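Local coordinates for protein glutathione synthetase-like effector 30 (Gpa-GSS30-apo) (Globodera pallida, PDB 5OET) that serves this plant-parasitic nematode as an effector, probably derived from a housekeeping glutathione synthetase, an ATP-dependent ligase that joins gamma-glutamylcysteine to glycine, at residues Y115-S119 / I342-H347; C164-M170 / L181-N187. All coordinates share one frame; numbering follows the deposited sequence.

Contact 1: Y115-S119 / I342-H347; sequences YFRAS and IFALSH
Ser119 lays its CB over the face of the Phe343 ring in a CH-pi contact, 3.6 Å from the ring centroid and only 11° off the ring normal. The contact packs the C-terminal end of helix 98-119 against the short helix 342-345 within a eukaryotic glutathione synthetase fold. A small residue suits position 119, since the ring can come close to the helix there. Phe116 meets Phe343 differently: its CD1 lies 3.8 Å from CZ of Phe343, edge against edge. Phe163 and Met485 add to this apolar cluster.

Ser119 also has a polar role. With OG anti to its carbonyl carbon (chi1 -59°), the hydroxyl turns back along the helix and donates to Tyr115 O at 2.6 Å. That oxygen also takes the backbone bond from Ser119 N, the two donors arriving from opposite faces of its carbonyl plane. Ser346 OG lies 2.7 Å from Ser119 OG, close enough for a hydrogen bond, though Ser346 has another possible acceptor. His347 ND1 donates to Phe343 O at 2.8 Å. Tyr115 spreads obliquely against the imidazole, planes 37° apart, and brings its ring edge to the chain, where CD1 lies 3.2 Å from Ser346 O.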
loop_
_atom_site.group_PDB
_atom_site.type_symbol
_atom_site.label_atom_id
_atom_site.label_comp_id
_atom_site.label_asym_id
_atom_site.label_seq_id
_atom_site.Cartn_x
_atom_site.Cartn_y
_atom_site.Cartn_z
ATOM N N TYR A 115 24.298 -11.892 22.418
ATOM C CA TYR A 115 23.870 -13.076 21.694
ATOM C C TYR A 115 24.804 -13.400 20.527
ATOM O O TYR A 115 24.992 -14.570 20.197
ATOM C CB TYR A 115 22.425 -12.920 21.210
ATOM C CG TYR A 115 21.440 -13.103 22.318
ATOM C CD1 TYR A 115 21.040 -14.362 22.705
ATOM C CD2 TYR A 115 20.932 -12.014 22.999
ATOM C CE1 TYR A 115 20.146 -14.534 23.745
ATOM C CE2 TYR A 115 20.038 -12.165 24.044
ATOM C CZ TYR A 115 19.647 -13.425 24.411
ATOM O OH TYR A 115 18.762 -13.544 25.445
ATOM N N PHE A 116 25.400 -12.379 19.915
ATOM C CA PHE A 116 26.399 -12.596 18.880
ATOM C C PHE A 116 27.607 -13.344 19.420
ATOM O O PHE A 116 28.026 -14.317 18.841
ATOM C CB PHE A 116 26.837 -11.270 18.257
ATOM C CG PHE A 116 27.932 -11.420 17.246
ATOM C CD1 PHE A 116 27.736 -12.214 16.135
ATOM C CD2 PHE A 116 29.165 -10.800 17.419
ATOM C CE1 PHE A 116 28.747 -12.389 15.203
ATOM C CE2 PHE A 116 30.167 -10.947 16.486
ATOM C CZ PHE A 116 29.962 -11.749 15.378
ATOM N N ARG A 117 28.139 -12.883 20.541
ATOM C CA ARG A 117 29.329 -13.469 21.180
ATOM C C ARG A 117 29.084 -14.842 21.788
ATOM O O ARG A 117 29.953 -15.706 21.744
ATOM C CB ARG A 117 29.863 -12.522 22.242
ATOM C CG ARG A 117 30.459 -11.263 21.651
ATOM C CD ARG A 117 30.824 -10.236 22.721
ATOM N NE ARG A 117 31.146 -8.940 22.131
ATOM C CZ ARG A 117 31.528 -7.854 22.807
ATOM N NH1 ARG A 117 31.649 -7.873 24.133
ATOM N NH2 ARG A 117 31.791 -6.724 22.144
ATOM N N ALA A 118 27.907 -15.040 22.359
ATOM C CA ALA A 118 27.467 -16.376 22.760
ATOM C C ALA A 118 27.360 -17.335 21.576
ATOM O O ALA A 118 27.660 -18.509 21.709
ATOM C CB ALA A 118 26.134 -16.295 23.459
ATOM N N SER A 119 26.917 -16.826 20.431
ATOM C CA SER A 119 26.818 -17.608 19.193
ATOM C C SER A 119 28.163 -17.967 18.557
ATOM O O SER A 119 28.260 -18.962 17.846
ATOM C CB SER A 119 25.929 -16.880 18.185
ATOM O OG SER A 119 24.635 -16.692 18.735
ATOM N N ILE A 342 23.444 -21.777 13.988
ATOM C CA ILE A 342 23.988 -21.659 15.359
ATOM C C ILE A 342 23.222 -20.666 16.241
ATOM O O ILE A 342 23.113 -20.866 17.458
ATOM C CB ILE A 342 25.505 -21.323 15.349
ATOM C CG1 ILE A 342 26.112 -21.391 16.748
ATOM C CG2 ILE A 342 25.781 -19.941 14.775
ATOM C CD1 ILE A 342 26.045 -22.753 17.381
ATOM N N PHE A 343 22.668 -19.619 15.623
ATOM C CA PHE A 343 21.934 -18.592 16.363
ATOM C C PHE A 343 20.609 -19.091 16.898
ATOM O O PHE A 343 20.138 -18.576 17.917
ATOM C CB PHE A 343 21.720 -17.352 15.508
ATOM C CG PHE A 343 22.934 -16.495 15.394
ATOM C CD1 PHE A 343 23.993 -16.890 14.617
ATOM C CD2 PHE A 343 23.025 -15.315 16.077
ATOM C CE1 PHE A 343 25.122 -16.106 14.499
ATOM C CE2 PHE A 343 24.145 -14.524 15.964
ATOM C CZ PHE A 343 25.203 -14.923 15.179
ATOM N N ALA A 344 20.014 -20.082 16.236
ATOM C CA ALA A 344 18.813 -20.732 16.761
ATOM C C ALA A 344 19.061 -21.409 18.113
ATOM O O ALA A 344 18.162 -21.434 18.955
ATOM C CB ALA A 344 18.274 -21.749 15.770
ATOM N N LEU A 345 20.264 -21.954 18.305
ATOM C CA LEU A 345 20.672 -22.528 19.589
ATOM C C LEU A 345 20.870 -21.437 20.679
ATOM O O LEU A 345 20.515 -21.632 21.842
ATOM C CB LEU A 345 21.948 -23.370 19.400
ATOM C CG LEU A 345 22.395 -24.290 20.536
ATOM C CD1 LEU A 345 21.330 -25.309 20.892
ATOM C CD2 LEU A 345 23.683 -24.998 20.153
ATOM N N SER A 346 21.406 -20.281 20.301
ATOM C CA SER A 346 21.601 -19.190 21.266
ATOM C C SER A 346 20.331 -18.382 21.564
ATOM O O SER A 346 20.381 -17.453 22.365
ATOM C CB SER A 346 22.726 -18.244 20.804
ATOM O OG SER A 346 22.275 -17.301 19.848
ATOM N N HIS A 347 19.207 -18.705 20.930
ATOM C CA HIS A 347 17.948 -17.988 21.195
ATOM C C HIS A 347 16.839 -18.892 21.727
ATOM O O HIS A 347 15.672 -18.516 21.765
ATOM C CB HIS A 347 17.500 -17.255 19.931
ATOM C CG HIS A 347 18.335 -16.062 19.609
ATOM N ND1 HIS A 347 19.678 -16.151 19.306
ATOM C CD2 HIS A 347 18.022 -14.750 19.559
ATOM C CE1 HIS A 347 20.151 -14.942 19.070
ATOM N NE2 HIS A 347 19.166 -14.072 19.222
#

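Contact 2: C164-M170 / L181-N187; sequences CQRADYM and LKQVEVN
Arg166 and Asn187 face each other as an antiparallel hydrogen-bonded pair, with Arg166 N donating to Asn187 O at 3.0 Å and Asn187 N returning the bond to Arg166 O. Met170 and Lys182 form a second such pair at the far end. Between them the exchange is divided: Asp168 N bonds to Glu185 O at 2.8 Å, whereas Asp168 O receives Val184 N from above its carbonyl plane.

Val184 and Glu185 thus both stand opposite Asp168, a classic beta bulge in the hairpin of strands 160-173 and 179-188, and the register moves by one residue. The bulge brings Val184 round toward the partner strand, where its CG2 packs 3.8 Å from Met170 SD.

Polar side chains gather on the face of Arg166, Asp168 and Asn187. In a salt bridge, the guanidinium grips the carboxylate side-on: Arg166 NE reaches Asp168 OD1 at 3.2 Å and NH2 reaches OD2, both in the guanidinium plane and on syn lone pairs. This pairing fixes the rotation of each flat group and would probably ease the closeness of Asp168 to like-charged Glu474. Asn187 lies alongside Arg166, but Asn187 ND2 and Arg166 NH2 are both donors and do not bond.

Apolar and aromatic packing occupies the face of Ala167, Tyr169 and Val186. Leu181 CD1 rests 3.6 Å from Tyr169 CB. Glutamine suits position 183, having an aliphatic chain to cover a ring and an amide to meet its hydroxyl: extended, with CG anti to the backbone N (chi1 -168°), Gln183 crosses the Tyr169 ring face and delivers NE2 to Tyr169 OH in a 3.1 Å hydrogen bond.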
loop_
_atom_site.group_PDB
_atom_site.type_symbol
_atom_site.label_atom_id
_atom_site.label_comp_id
_atom_site.label_asym_id
_atom_site.label_seq_id
_atom_site.Cartn_x
_atom_site.Cartn_y
_atom_site.Cartn_z
ATOM N N CYS A 164 20.102 -10.162 12.763
ATOM C CA CYS A 164 19.026 -9.216 13.053
ATOM C C CYS A 164 18.200 -9.802 14.201
ATOM O O CYS A 164 17.892 -10.996 14.213
ATOM C CB CYS A 164 18.133 -8.963 11.817
ATOM S SG CYS A 164 18.804 -7.900 10.476
ATOM N N GLN A 165 17.849 -8.943 15.161
ATOM C CA GLN A 165 17.165 -9.352 16.382
ATOM C C GLN A 165 15.986 -8.445 16.635
ATOM O O GLN A 165 16.026 -7.281 16.274
ATOM C CB GLN A 165 18.133 -9.277 17.552
ATOM C CG GLN A 165 17.845 -10.178 18.745
ATOM C CD GLN A 165 18.834 -9.942 19.876
ATOM O OE1 GLN A 165 18.918 -8.843 20.405
ATOM N NE2 GLN A 165 19.599 -10.970 20.240
ATOM N N ARG A 166 14.926 -9.014 17.210
ATOM C CA ARG A 166 13.838 -8.249 17.815
ATOM C C ARG A 166 13.742 -8.679 19.268
ATOM O O ARG A 166 13.450 -9.830 19.541
ATOM C CB ARG A 166 12.505 -8.471 17.081
ATOM C CG ARG A 166 11.529 -7.288 17.241
ATOM C CD ARG A 166 10.145 -7.556 16.657
ATOM N NE ARG A 166 9.459 -8.634 17.381
ATOM C CZ ARG A 166 8.814 -9.680 16.847
ATOM N NH1 ARG A 166 8.699 -9.849 15.519
ATOM N NH2 ARG A 166 8.277 -10.578 17.663
ATOM N N ALA A 167 14.030 -7.763 20.186
ATOM C CA ALA A 167 13.835 -7.969 21.634
ATOM C C ALA A 167 12.477 -7.407 22.006
ATOM O O ALA A 167 12.186 -6.268 21.650
ATOM C CB ALA A 167 14.912 -7.240 22.418
ATOM N N ASP A 168 11.655 -8.185 22.709
ATOM C CA ASP A 168 10.342 -7.738 23.161
ATOM C C ASP A 168 10.318 -7.362 24.665
ATOM O O ASP A 168 10.941 -8.007 25.492
ATOM C CB ASP A 168 9.293 -8.797 22.829
ATOM C CG ASP A 168 9.108 -8.991 21.311
ATOM O OD1 ASP A 168 9.549 -8.131 20.517
ATOM O OD2 ASP A 168 8.531 -10.013 20.892
ATOM N N TYR A 169 9.590 -6.299 24.995
ATOM C CA TYR A 169 9.499 -5.777 26.347
ATOM C C TYR A 169 8.060 -5.493 26.786
ATOM O O TYR A 169 7.187 -5.231 25.965
ATOM C CB TYR A 169 10.324 -4.503 26.446
ATOM C CG TYR A 169 11.804 -4.706 26.137
ATOM C CD1 TYR A 169 12.269 -4.612 24.845
ATOM C CD2 TYR A 169 12.742 -4.966 27.161
ATOM C CE1 TYR A 169 13.612 -4.772 24.560
ATOM C CE2 TYR A 169 14.092 -5.130 26.886
ATOM C CZ TYR A 169 14.526 -5.033 25.581
ATOM O OH TYR A 169 15.854 -5.197 25.242
ATOM N N MET A 170 7.843 -5.582 28.094
ATOM C CA MET A 170 6.601 -5.213 28.766
ATOM C C MET A 170 6.994 -4.145 29.780
ATOM O O MET A 170 8.007 -4.300 30.458
ATOM C CB MET A 170 6.014 -6.426 29.512
ATOM C CG MET A 170 4.533 -6.700 29.279
ATOM S SD MET A 170 4.151 -8.061 28.122
ATOM C CE MET A 170 2.510 -7.593 27.561
ATOM N N LEU A 181 10.892 -1.488 32.929
ATOM C CA LEU A 181 11.076 -2.211 31.682
ATOM C C LEU A 181 11.543 -3.630 32.002
ATOM O O LEU A 181 12.517 -3.807 32.750
ATOM C CB LEU A 181 12.113 -1.499 30.807
ATOM C CG LEU A 181 12.272 -2.006 29.359
ATOM C CD1 LEU A 181 11.037 -1.712 28.523
ATOM C CD2 LEU A 181 13.510 -1.395 28.707
ATOM N N LYS A 182 10.846 -4.628 31.446
ATOM C CA LYS A 182 11.252 -6.034 31.577
ATOM C C LYS A 182 11.109 -6.815 30.268
ATOM O O LYS A 182 10.082 -6.773 29.610
ATOM C CB LYS A 182 10.496 -6.707 32.730
ATOM C CG LYS A 182 11.011 -6.264 34.104
ATOM C CD LYS A 182 11.232 -7.412 35.091
ATOM C CE LYS A 182 12.122 -7.010 36.267
ATOM N NZ LYS A 182 13.466 -6.520 35.830
ATOM N N GLN A 183 12.158 -7.541 29.902
ATOM C CA GLN A 183 12.241 -8.203 28.595
ATOM C C GLN A 183 11.437 -9.511 28.550
ATOM O O GLN A 183 11.617 -10.393 29.359
ATOM C CB GLN A 183 13.699 -8.466 28.257
ATOM C CG GLN A 183 13.933 -8.875 26.821
ATOM C CD GLN A 183 15.384 -9.143 26.575
ATOM O OE1 GLN A 183 15.904 -10.182 26.972
ATOM N NE2 GLN A 183 16.066 -8.188 25.943
ATOM N N VAL A 184 10.549 -9.634 27.590
ATOM C CA VAL A 184 9.669 -10.794 27.491
ATOM C C VAL A 184 10.342 -11.919 26.704
ATOM O O VAL A 184 10.189 -13.074 27.054
ATOM C CB VAL A 184 8.329 -10.396 26.822
ATOM C CG1 VAL A 184 7.390 -11.592 26.716
ATOM C CG2 VAL A 184 7.673 -9.266 27.600
ATOM N N GLU A 185 11.086 -11.573 25.650
ATOM C CA GLU A 185 11.577 -12.539 24.662
ATOM C C GLU A 185 12.633 -11.887 23.751
ATOM O O GLU A 185 12.695 -10.665 23.631
ATOM C CB GLU A 185 10.365 -13.042 23.833
ATOM C CG GLU A 185 10.619 -13.920 22.595
ATOM C CD GLU A 185 11.220 -15.297 22.913
ATOM O OE1 GLU A 185 10.698 -16.332 22.421
ATOM O OE2 GLU A 185 12.246 -15.381 23.618
ATOM N N VAL A 186 13.487 -12.716 23.157
ATOM C CA VAL A 186 14.315 -12.329 22.002
ATOM C C VAL A 186 14.059 -13.282 20.836
ATOM O O VAL A 186 13.862 -14.476 21.023
ATOM C CB VAL A 186 15.828 -12.270 22.307
ATOM C CG1 VAL A 186 16.144 -11.027 23.101
ATOM C CG2 VAL A 186 16.322 -13.495 23.067
ATOM N N ASN A 187 14.041 -12.716 19.638
ATOM C CA ASN A 187 13.756 -13.436 18.409
ATOM C C ASN A 187 14.814 -13.106 17.377
ATOM O O ASN A 187 15.319 -11.979 17.336
ATOM C CB ASN A 187 12.407 -13.003 17.856
ATOM C CG ASN A 187 11.297 -13.193 18.846
ATOM O OD1 ASN A 187 10.935 -14.326 19.163
ATOM N ND2 ASN A 187 10.757 -12.078 19.358
#

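Overall arrangement
Contact 1 is the more thoroughly buried of the two, although contact 2, partly open around Val184, lies nearer the centre of the chain. Contact 1 joins chain segments more than 200 residues apart through rings and hydroxyls; contact 2, nested within that loop, joins neighbouring strands through backbone bonds interrupted by one bulge. They share no strand or helix, yet they touch: helix 98-119 crosses the sheet face carrying Gln165 and Gln183 before ending at contact 1. Where the two meet, Gln165 NE2 probably hydrogen-bonds with His347 NE2, and Val186 CG2 packs on Tyr115 OH. Strand 160-173 is also held on its other edge by strand 469-484, reinforced by the Cys164–Cys480 disulfide.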